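Local coordinates for DUF3256 domain-containing protein (PDB 2P3P) that is of unknown function but is probably a membrane-associated protein that binds metal ions, at residues R65-I70 / E77-I82; C93-V98 / V157-E162; R121-P126 / D164-R169. One frame throughout, in Å; residues are numbered along the deposited sequence. Where two conformers were deposited one is given.

Contact 1: residues R65-I70 / E77-I82; sequences RNFIRI and EVFMRI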
loop_
_atom_site.group_PDB
_atom_site.type_symbol
_atom_site.label_atom_id
_atom_site.label_comp_id
_atom_site.label_asym_id
_atom_site.label_seq_id
_atom_site.Cartn_x
_atom_site.Cartn_y
_atom_site.Cartn_z
ATOM N N ARG A 65 0.435 -16.316 -6.726
ATOM C CA ARG A 65 1.009 -17.069 -5.595
ATOM C C ARG A 65 1.773 -16.176 -4.624
ATOM O O ARG A 65 1.882 -16.498 -3.428
ATOM C CB ARG A 65 1.933 -18.198 -6.092
ATOM C CG ARG A 65 2.322 -19.204 -4.998
ATOM C CD ARG A 65 3.507 -20.062 -5.388
ATOM N NE ARG A 65 3.778 -21.102 -4.391
ATOM C CZ ARG A 65 3.076 -22.222 -4.273
ATOM N NH1 ARG A 65 2.082 -22.491 -5.116
ATOM N NH2 ARG A 65 3.409 -23.109 -3.341
ATOM N N ASN A 66 2.339 -15.090 -5.144
ATOM C CA ASN A 66 3.120 -14.161 -4.336
ATOM C C ASN A 66 2.535 -12.794 -4.058
ATOM O O ASN A 66 3.133 -12.034 -3.300
ATOM C CB ASN A 66 4.516 -14.021 -4.925
ATOM C CG ASN A 66 5.263 -15.340 -4.895
ATOM O OD1 ASN A 66 5.772 -15.790 -5.914
ATOM N ND2 ASN A 66 5.307 -15.974 -3.724
ATOM N N PHE A 67 1.378 -12.486 -4.614
ATOM C CA PHE A 67 0.693 -11.234 -4.254
ATOM C C PHE A 67 -0.776 -11.282 -4.725
ATOM O O PHE A 67 -1.112 -11.979 -5.705
ATOM C CB PHE A 67 1.405 -10.044 -4.916
ATOM C CG PHE A 67 1.315 -10.053 -6.436
ATOM C CD1 PHE A 67 0.245 -9.434 -7.077
ATOM C CD2 PHE A 67 2.295 -10.646 -7.209
ATOM C CE1 PHE A 67 0.130 -9.455 -8.439
ATOM C CE2 PHE A 67 2.161 -10.664 -8.637
ATOM C CZ PHE A 67 1.101 -10.071 -9.211
ATOM N N ILE A 68 -1.634 -10.548 -4.024
ATOM C CA ILE A 68 -3.018 -10.342 -4.410
ATOM C C ILE A 68 -3.257 -8.820 -4.457
ATOM O O ILE A 68 -2.925 -8.105 -3.506
ATOM C CB ILE A 68 -3.972 -11.012 -3.390
ATOM C CG1 ILE A 68 -3.815 -12.546 -3.496
ATOM C CG2 ILE A 68 -5.409 -10.500 -3.557
ATOM C CD1 ILE A 68 -4.441 -13.290 -2.409
ATOM N N ARG A 69 -3.847 -8.351 -5.561
ATOM C CA ARG A 69 -4.147 -6.934 -5.733
ATOM C C ARG A 69 -5.612 -6.843 -6.061
ATOM O O ARG A 69 -6.083 -7.459 -7.041
ATOM C CB ARG A 69 -3.277 -6.306 -6.834
ATOM C CG ARG A 69 -3.461 -4.761 -6.973
ATOM C CD ARG A 69 -2.680 -4.177 -8.155
ATOM N NE ARG A 69 -1.226 -4.350 -8.170
ATOM C CZ ARG A 69 -0.348 -3.610 -7.508
ATOM N NH1 ARG A 69 -0.715 -2.665 -6.627
ATOM N NH2 ARG A 69 0.933 -3.877 -7.662
ATOM N N ILE A 70 -6.327 -6.137 -5.204
ATOM C CA ILE A 70 -7.753 -5.946 -5.311
ATOM C C ILE A 70 -8.107 -4.455 -5.552
ATOM O O ILE A 70 -7.582 -3.560 -4.875
ATOM C CB ILE A 70 -8.402 -6.435 -4.019
ATOM C CG1 ILE A 70 -7.878 -7.836 -3.655
ATOM C CG2 ILE A 70 -9.862 -6.491 -4.161
ATOM C CD1 ILE A 70 -8.448 -8.367 -2.378
ATOM N N GLU A 77 -7.603 0.493 -3.405
ATOM C CA GLU A 77 -6.761 -0.679 -3.690
ATOM C C GLU A 77 -6.296 -1.360 -2.410
ATOM O O GLU A 77 -5.827 -0.699 -1.496
ATOM C CB GLU A 77 -5.517 -0.253 -4.456
ATOM C CG GLU A 77 -4.598 -1.400 -4.730
ATOM C CD GLU A 77 -3.407 -0.993 -5.538
ATOM O OE1 GLU A 77 -2.484 -0.394 -4.919
ATOM O OE2 GLU A 77 -3.401 -1.271 -6.747
ATOM N N VAL A 78 -6.370 -2.690 -2.391
ATOM C CA VAL A 78 -5.766 -3.525 -1.352
ATOM C C VAL A 78 -4.757 -4.441 -2.010
ATOM O O VAL A 78 -5.106 -5.216 -2.923
ATOM C CB VAL A 78 -6.860 -4.378 -0.639
ATOM C CG1 VAL A 78 -6.227 -5.460 0.357
ATOM C CG2 VAL A 78 -7.897 -3.526 -0.006
ATOM N N PHE A 79 -3.506 -4.347 -1.544
ATOM C CA PHE A 79 -2.420 -5.130 -2.095
ATOM C C PHE A 79 -1.805 -5.874 -0.917
ATOM O O PHE A 79 -1.500 -5.271 0.087
ATOM C CB PHE A 79 -1.406 -4.237 -2.773
ATOM C CG PHE A 79 -0.281 -4.982 -3.384
ATOM C CD1 PHE A 79 -0.433 -5.558 -4.652
ATOM C CD2 PHE A 79 0.920 -5.132 -2.711
ATOM C CE1 PHE A 79 0.634 -6.273 -5.260
ATOM C CE2 PHE A 79 1.984 -5.843 -3.312
ATOM C CZ PHE A 79 1.828 -6.423 -4.566
HETATM N N MSE A 80 -1.692 -7.182 -1.024
HETATM C CA MSE A 80 -1.183 -7.948 0.102
HETATM C C MSE A 80 -0.193 -8.987 -0.341
HETATM O O MSE A 80 -0.272 -9.544 -1.471
HETATM C CB MSE A 80 -2.319 -8.635 0.878
HETATM C CG MSE A 80 -2.977 -9.718 0.126
HETATM SE SE MSE A 80 -4.353 -10.645 1.210
HETATM C CE MSE A 80 -5.619 -9.210 1.247
ATOM N N ARG A 81 0.749 -9.243 0.558
ATOM C CA ARG A 81 1.876 -10.155 0.306
ATOM C C ARG A 81 2.328 -10.724 1.632
ATOM O O ARG A 81 2.131 -10.076 2.637
ATOM C CB ARG A 81 3.065 -9.419 -0.295
ATOM C CG ARG A 81 2.873 -8.982 -1.709
ATOM C CD ARG A 81 4.189 -8.742 -2.415
ATOM N NE ARG A 81 4.918 -9.991 -2.600
ATOM C CZ ARG A 81 6.228 -10.057 -2.726
ATOM N NH1 ARG A 81 6.959 -8.965 -2.621
ATOM N NH2 ARG A 81 6.806 -11.232 -2.908
ATOM N N ILE A 82 2.980 -11.888 1.598
ATOM C CA ILE A 82 3.735 -12.441 2.709
ATOM C C ILE A 82 5.152 -11.849 2.670
ATOM O O ILE A 82 5.774 -11.747 1.629
ATOM C CB ILE A 82 3.847 -14.006 2.612
ATOM C CG1 ILE A 82 2.483 -14.630 2.629
ATOM C CG2 ILE A 82 4.541 -14.603 3.867
ATOM C CD1 ILE A 82 1.809 -14.455 3.954
HETATM O O HOH W 1 3.676 -13.046 -0.898
#

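Contact 2: residues C93-V98 / V157-E162; sequences CVVTTV and VSLSEE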
loop_
_atom_site.group_PDB
_atom_site.type_symbol
_atom_site.label_atom_id
_atom_site.label_comp_id
_atom_site.label_asym_id
_atom_site.label_seq_id
_atom_site.Cartn_x
_atom_site.Cartn_y
_atom_site.Cartn_z
ATOM N N CYS A 93 1.611 -8.416 4.959
ATOM C CA CYS A 93 1.700 -6.982 4.781
ATOM C C CYS A 93 0.619 -6.587 3.807
ATOM O O CYS A 93 0.532 -7.172 2.709
ATOM C CB CYS A 93 3.073 -6.606 4.211
ATOM S SG CYS A 93 3.252 -4.788 3.898
ATOM N N VAL A 94 -0.231 -5.624 4.202
ATOM C CA VAL A 94 -1.367 -5.261 3.378
ATOM C C VAL A 94 -1.254 -3.768 3.225
ATOM O O VAL A 94 -1.078 -3.056 4.210
ATOM C CB VAL A 94 -2.753 -5.659 3.984
ATOM C CG1 VAL A 94 -3.893 -5.378 2.983
ATOM C CG2 VAL A 94 -2.788 -7.116 4.364
ATOM N N VAL A 95 -1.303 -3.307 1.983
ATOM C CA VAL A 95 -1.197 -1.889 1.693
ATOM C C VAL A 95 -2.523 -1.499 1.054
ATOM O O VAL A 95 -2.915 -2.042 0.008
ATOM C CB VAL A 95 -0.002 -1.546 0.730
ATOM C CG1 VAL A 95 0.090 -0.034 0.503
ATOM C CG2 VAL A 95 1.306 -2.076 1.240
ATOM N N THR A 96 -3.205 -0.564 1.691
ATOM C CA THR A 96 -4.548 -0.171 1.256
ATOM C C THR A 96 -4.485 1.298 0.902
ATOM O O THR A 96 -4.112 2.138 1.756
ATOM C CB THR A 96 -5.617 -0.416 2.324
ATOM O OG1 THR A 96 -5.611 -1.782 2.751
ATOM C CG2 THR A 96 -7.022 -0.056 1.762
ATOM N N THR A 97 -4.848 1.616 -0.339
ATOM C CA THR A 97 -4.634 2.921 -0.908
ATOM C C THR A 97 -5.917 3.490 -1.483
ATOM O O THR A 97 -6.479 2.953 -2.471
ATOM C CB THR A 97 -3.559 2.892 -2.051
ATOM O OG1 THR A 97 -2.340 2.297 -1.608
ATOM C CG2 THR A 97 -3.298 4.305 -2.546
ATOM N N VAL A 98 -6.398 4.579 -0.885
ATOM C CA VAL A 98 -7.521 5.320 -1.507
ATOM C C VAL A 98 -6.925 6.065 -2.722
ATOM O O VAL A 98 -5.793 6.547 -2.665
ATOM C CB VAL A 98 -8.213 6.268 -0.506
ATOM C CG1 VAL A 98 -8.667 5.503 0.702
ATOM C CG2 VAL A 98 -7.273 7.360 -0.094
ATOM N N VAL A 157 1.961 4.476 -1.348
ATOM C CA VAL A 157 2.894 3.389 -1.309
ATOM C C VAL A 157 2.620 2.323 -2.381
ATOM O O VAL A 157 1.476 1.975 -2.631
ATOM C CB VAL A 157 2.783 2.732 0.054
ATOM C CG1 VAL A 157 3.638 1.480 0.132
ATOM C CG2 VAL A 157 3.164 3.772 1.180
ATOM N N SER A 158 3.702 1.813 -2.962
ATOM C CA SER A 158 3.669 0.624 -3.848
ATOM C C SER A 158 4.643 -0.448 -3.338
ATOM O O SER A 158 5.851 -0.288 -3.427
ATOM C CB SER A 158 4.083 0.996 -5.258
ATOM O OG SER A 158 3.822 -0.090 -6.142
ATOM N N LEU A 159 4.110 -1.518 -2.801
ATOM C CA LEU A 159 4.946 -2.693 -2.460
ATOM C C LEU A 159 5.249 -3.464 -3.744
ATOM O O LEU A 159 4.357 -3.702 -4.597
ATOM C CB LEU A 159 4.163 -3.545 -1.444
ATOM C CG LEU A 159 4.813 -4.802 -0.931
ATOM C CD1 LEU A 159 6.124 -4.494 -0.221
ATOM C CD2 LEU A 159 3.786 -5.478 0.005
ATOM N N SER A 160 6.514 -3.832 -3.935
ATOM C CA SER A 160 6.887 -4.675 -5.067
ATOM C C SER A 160 6.136 -6.010 -5.099
ATOM O O SER A 160 5.794 -6.616 -4.061
ATOM C CB SER A 160 8.399 -4.940 -5.105
ATOM O OG SER A 160 8.769 -5.766 -6.241
ATOM N N GLU A 161 5.870 -6.470 -6.313
ATOM C CA GLU A 161 5.290 -7.780 -6.540
ATOM C C GLU A 161 6.315 -8.895 -6.409
ATOM O O GLU A 161 5.948 -10.040 -6.223
ATOM C CB GLU A 161 4.653 -7.856 -7.933
ATOM C CG GLU A 161 3.461 -6.899 -8.042
ATOM C CD GLU A 161 3.102 -6.489 -9.446
ATOM O OE1 GLU A 161 3.203 -7.332 -10.383
ATOM O OE2 GLU A 161 2.652 -5.319 -9.603
ATOM N N GLU A 162 7.586 -8.569 -6.587
ATOM C CA GLU A 162 8.596 -9.593 -6.808
ATOM C C GLU A 162 9.816 -9.556 -5.888
ATOM O O GLU A 162 10.577 -10.512 -5.895
ATOM C CB GLU A 162 9.068 -9.536 -8.256
ATOM C CG GLU A 162 8.040 -8.890 -9.153
ATOM C CD GLU A 162 8.421 -8.921 -10.588
ATOM O OE1 GLU A 162 9.554 -9.382 -10.908
ATOM O OE2 GLU A 162 7.574 -8.472 -11.399
#

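Contact 3: residues R121-P126 / D164-R169; sequences RFWQQP and DTLSIR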
loop_
_atom_site.group_PDB
_atom_site.type_symbol
_atom_site.label_atom_id
_atom_site.label_comp_id
_atom_site.label_asym_id
_atom_site.label_seq_id
_atom_site.Cartn_x
_atom_site.Cartn_y
_atom_site.Cartn_z
ATOM N N ARG A 121 6.507 -1.195 14.415
ATOM C CA ARG A 121 7.590 -2.126 14.588
ATOM C C ARG A 121 8.308 -2.406 13.254
ATOM O O ARG A 121 9.526 -2.639 13.215
ATOM C CB ARG A 121 7.018 -3.423 15.135
ATOM C CG ARG A 121 8.048 -4.272 15.761
ATOM C CD ARG A 121 7.673 -5.735 15.671
ATOM N NE ARG A 121 8.900 -6.507 15.777
ATOM C CZ ARG A 121 9.023 -7.673 16.384
ATOM N NH1 ARG A 121 7.990 -8.245 16.981
ATOM N NH2 ARG A 121 10.207 -8.249 16.401
ATOM N N PHE A 122 7.528 -2.409 12.177
ATOM C CA PHE A 122 7.993 -2.785 10.856
ATOM C C PHE A 122 8.182 -1.630 9.889
ATOM O O PHE A 122 8.844 -1.763 8.843
ATOM C CB PHE A 122 6.942 -3.729 10.244
ATOM C CG PHE A 122 6.591 -4.868 11.116
ATOM C CD1 PHE A 122 7.471 -5.895 11.290
ATOM C CD2 PHE A 122 5.382 -4.905 11.786
ATOM C CE1 PHE A 122 7.148 -7.003 12.097
ATOM C CE2 PHE A 122 5.054 -5.987 12.578
ATOM C CZ PHE A 122 5.941 -7.031 12.733
ATOM N N TRP A 123 7.548 -0.514 10.179
ATOM C CA TRP A 123 7.495 0.586 9.240
ATOM C C TRP A 123 7.353 1.920 9.968
ATOM O O TRP A 123 6.503 2.070 10.851
ATOM C CB TRP A 123 6.303 0.391 8.303
ATOM C CG TRP A 123 5.906 1.628 7.531
ATOM C CD1 TRP A 123 4.842 2.439 7.770
ATOM C CD2 TRP A 123 6.583 2.169 6.405
ATOM N NE1 TRP A 123 4.825 3.492 6.859
ATOM C CE2 TRP A 123 5.883 3.346 6.011
ATOM C CE3 TRP A 123 7.730 1.795 5.695
ATOM C CZ2 TRP A 123 6.277 4.123 4.927
ATOM C CZ3 TRP A 123 8.097 2.542 4.606
ATOM C CH2 TRP A 123 7.380 3.703 4.238
ATOM N N GLN A 124 8.209 2.871 9.623
ATOM C CA GLN A 124 8.101 4.237 10.118
ATOM C C GLN A 124 7.754 5.156 8.944
ATOM O O GLN A 124 8.563 5.335 8.043
ATOM C CB GLN A 124 9.420 4.722 10.758
ATOM C CG GLN A 124 9.413 6.135 11.249
ATOM C CD GLN A 124 10.730 6.557 11.964
ATOM O OE1 GLN A 124 11.545 5.703 12.397
ATOM N NE2 GLN A 124 10.909 7.865 12.135
ATOM N N GLN A 125 6.604 5.805 8.995
ATOM C CA GLN A 125 6.191 6.693 7.898
ATOM C C GLN A 125 7.209 7.849 7.762
ATOM O O GLN A 125 7.548 8.487 8.744
ATOM C CB GLN A 125 4.798 7.283 8.180
ATOM C CG GLN A 125 4.172 8.091 7.062
ATOM C CD GLN A 125 3.549 7.237 5.958
ATOM O OE1 GLN A 125 3.921 6.102 5.784
ATOM N NE2 GLN A 125 2.633 7.807 5.191
ATOM N N PRO A 126 7.730 8.082 6.554
ATOM C CA PRO A 126 8.625 9.234 6.421
ATOM C C PRO A 126 7.911 10.558 6.657
ATOM O O PRO A 126 6.681 10.599 6.560
ATOM C CB PRO A 126 9.126 9.147 4.980
ATOM C CG PRO A 126 8.206 8.264 4.255
ATOM C CD PRO A 126 7.535 7.357 5.281
ATOM N N ASP A 164 11.267 -7.934 -1.824
ATOM C CA ASP A 164 10.809 -7.427 -0.529
ATOM C C ASP A 164 11.258 -5.942 -0.399
ATOM O O ASP A 164 12.094 -5.550 0.424
ATOM C CB ASP A 164 11.266 -8.338 0.644
ATOM C CG ASP A 164 10.779 -9.798 0.521
ATOM O OD1 ASP A 164 9.805 -10.067 -0.223
ATOM O OD2 ASP A 164 11.356 -10.692 1.219
ATOM N N THR A 165 10.657 -5.128 -1.251
ATOM C CA THR A 165 10.946 -3.714 -1.324
ATOM C C THR A 165 9.640 -2.972 -1.586
ATOM O O THR A 165 8.684 -3.546 -2.130
ATOM C CB THR A 165 11.981 -3.398 -2.443
ATOM O OG1 THR A 165 11.447 -3.701 -3.750
ATOM C CG2 THR A 165 13.285 -4.188 -2.242
ATOM N N LEU A 166 9.629 -1.691 -1.240
ATOM C CA LEU A 166 8.486 -0.796 -1.492
ATOM C C LEU A 166 9.020 0.570 -1.820
ATOM O O LEU A 166 10.163 0.893 -1.443
ATOM C CB LEU A 166 7.517 -0.729 -0.309
ATOM C CG LEU A 166 7.849 -0.012 1.007
ATOM C CD1 LEU A 166 7.877 1.503 0.886
ATOM C CD2 LEU A 166 6.794 -0.416 2.092
ATOM N N SER A 167 8.197 1.345 -2.534
ATOM C CA SER A 167 8.476 2.704 -2.903
ATOM C C SER A 167 7.320 3.568 -2.400
ATOM O O SER A 167 6.167 3.128 -2.352
ATOM C CB SER A 167 8.615 2.775 -4.429
ATOM O OG SER A 167 8.996 4.030 -4.894
ATOM N N ILE A 168 7.627 4.763 -1.930
ATOM C CA ILE A 168 6.595 5.673 -1.420
ATOM C C ILE A 168 6.812 7.044 -2.025
ATOM O O ILE A 168 7.937 7.561 -2.014
ATOM C CB ILE A 168 6.559 5.680 0.143
ATOM C CG1 ILE A 168 5.373 6.513 0.700
ATOM C CG2 ILE A 168 7.975 6.073 0.735
ATOM C CD1 ILE A 168 5.249 6.410 2.237
ATOM N N ARG A 169 5.732 7.638 -2.528
ATOM C CA ARG A 169 5.764 8.906 -3.223
ATOM C C ARG A 169 4.839 9.851 -2.464
ATOM O O ARG A 169 3.750 9.436 -2.033
ATOM C CB ARG A 169 5.314 8.774 -4.685
ATOM C CG ARG A 169 3.899 8.314 -4.885
ATOM C CD ARG A 169 3.507 8.074 -6.350
ATOM N NE ARG A 169 4.350 7.062 -7.002
ATOM C CZ ARG A 169 4.656 7.066 -8.304
ATOM N NH1 ARG A 169 4.180 7.995 -9.115
ATOM N NH2 ARG A 169 5.423 6.124 -8.806
#

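Contact 1: residues R65-I70 / E77-I82
Arg69 and Phe79 both set CG anti to the backbone N (chi1 -175° in the arginine), which brings their side chains together on one face of two adjoining antiparallel strands. The arginine chain then bends at chi3 (-60°), bringing its guanidinium against the CD1-CE1 side of the phenyl ring, so that Phe79 CD1 lies over the centre of one guanidinium face, the two planes 28° apart, with Arg69 NH2 3.4 Å from Phe79 CE1. Extended Glu77 meets the edge of the same guanidinium, and Arg69 NH1 reaches Glu77 OE2 at 3.0 Å in a salt bridge whose hydrogen bond is weak. Arg69 NH2 also pairs with Glu161, so two carboxylates and an aromatic ring fix this long cation. Phe67 CB touches Phe79 CZ at 3.7 Å, while the two rings, slid apart, barely overlap. At the far end Arg81 bends at chi3 and gives its NE to Asn66 O at 2.8 Å, in the guanidinium plane. A water shares that carbonyl and bridges to Ile82 N. The opposite face is apolar, with Ile68 packed against helix 11-18: Ile68 CB meets Met80 CG (a selenomethionine) at 3.9 Å, and Ile70 stands beside Val78. Paired backbone bonds join Ile68 to Met80 and Ile70 to Val78, with Arg69 and Phe79 the non-hydrogen-bonded pair between them, the pattern of an antiparallel beta hairpin within a larger meander.

Contact 2: residues C93-V98 / V157-E162
Strands 93-98 and 157-159 cross at -144°, too far apart for backbone pairing, so the two meet through side chains alone, as strands of different sheets laid face to face. Alternation along each strand decides which residues take part: Cys93, Val95 and Thr97 point toward the other strand, and Val157 and Leu159 point toward them in return. Val95 sits in the middle and uses both branches. Its CG1, anti to the backbone N (chi1 -178°), meets Val157 CG1 at 3.9 Å, the two valines crossing at about a right angle; its CG2 lies against Leu159 CB at 4.2 Å. Leu159 also sets CG anti to its N (chi1 -180°), which carries CD2 forward to Cys93 SG at 4.0 Å, an apolar contact for the sulfur. Short beta-branched side chains and a small cysteine suit strands whose axes lie 7.9 Å apart, while the longer leucine spans the distance at the end where the contact passes into a loop, which opens with an ST turn at Ser160. Thr97 brings the polar note: its OG1 is 4.0 Å from Val157 O, and its hydrogen bond is made instead with Ser105 OG, which also bonds Val157 N. With five buried residues and no hydrogen bond directly between the segments, cohesion here rests on van der Waals contact and the exclusion of water, and the one buried hydroxyl among them is satisfied by a serine of the neighbouring strand 104-111.

Contact 3: residues R121-P126 / D164-R169
Ile168 is the tight point of this contact, for its CD1 is met by three residues of the irregular segment 121-126. Both of its chain torsions are extended (chi1 -174°), so the methyl stands far out from strand 165-169. There it approaches the edge of the Trp123 indole, near the ring plane, with CD1 3.7 Å from Trp123 CZ2. Pro126 comes from another direction, tip to tip, its CD 3.9 Å from Ile168 CD1; a rigid, apolar ring suits this buried place. Two residues earlier on the same face, Leu166 takes the crowded position with CG between the backbone N and the carbonyl carbon (chi1 72°), and its CD1 lies obliquely to the indole, 3.9 Å from Trp123 CZ3. The large tryptophan thus spans two alternate strand residues, reaching across the 10.9 Å between Trp123 CA and Leu166 CA. Strand 193-197 completes the setting, as Tyr195 packs edge-to-face on Trp123.

The looser side is that of Gln125, an exposed residue that touches Ile168 CD1 only with the end of its side chain. Bent at chi2 (79°), it brings OE1 into the indole plane to accept from Trp123 NE1 at 3.0 Å. That bond, in plane but clearly bent at the hydrogen, gives the indole nitrogen a partner and probably helps fix the ring's rotation, while the backbone N of Gln125 lies over one indole face, toward the rim. A glutamine serves well here, polar enough for the surface yet long enough to curl back. The whole is typical of a loop folded over one face of an antiparallel sheet, anchored by an aromatic side chain.

Overall arrangement
Along the chain, contact 1 closes before the others open, whereas contacts 2 and 3 alternate their segments. Contact 1 is a hairpin within the seven-stranded antiparallel sheet; strand 90-98 of contact 2 is the next strand, hydrogen-bonded to 77-84, and the centres of these contacts lie about 7 Å apart. Contact 2 then passes to the four-stranded sheet, where strand 155-159 pairs with 165-170 of contact 3, its centre about 10 Å away. Contacts 1 and 3, with centres about 16 Å apart, touch through a long, weak ion pair of Arg81 with Asp164. Together they run from one sheet, across the interface, to the loop covering the second, joining the two sheets through a shared buried interface.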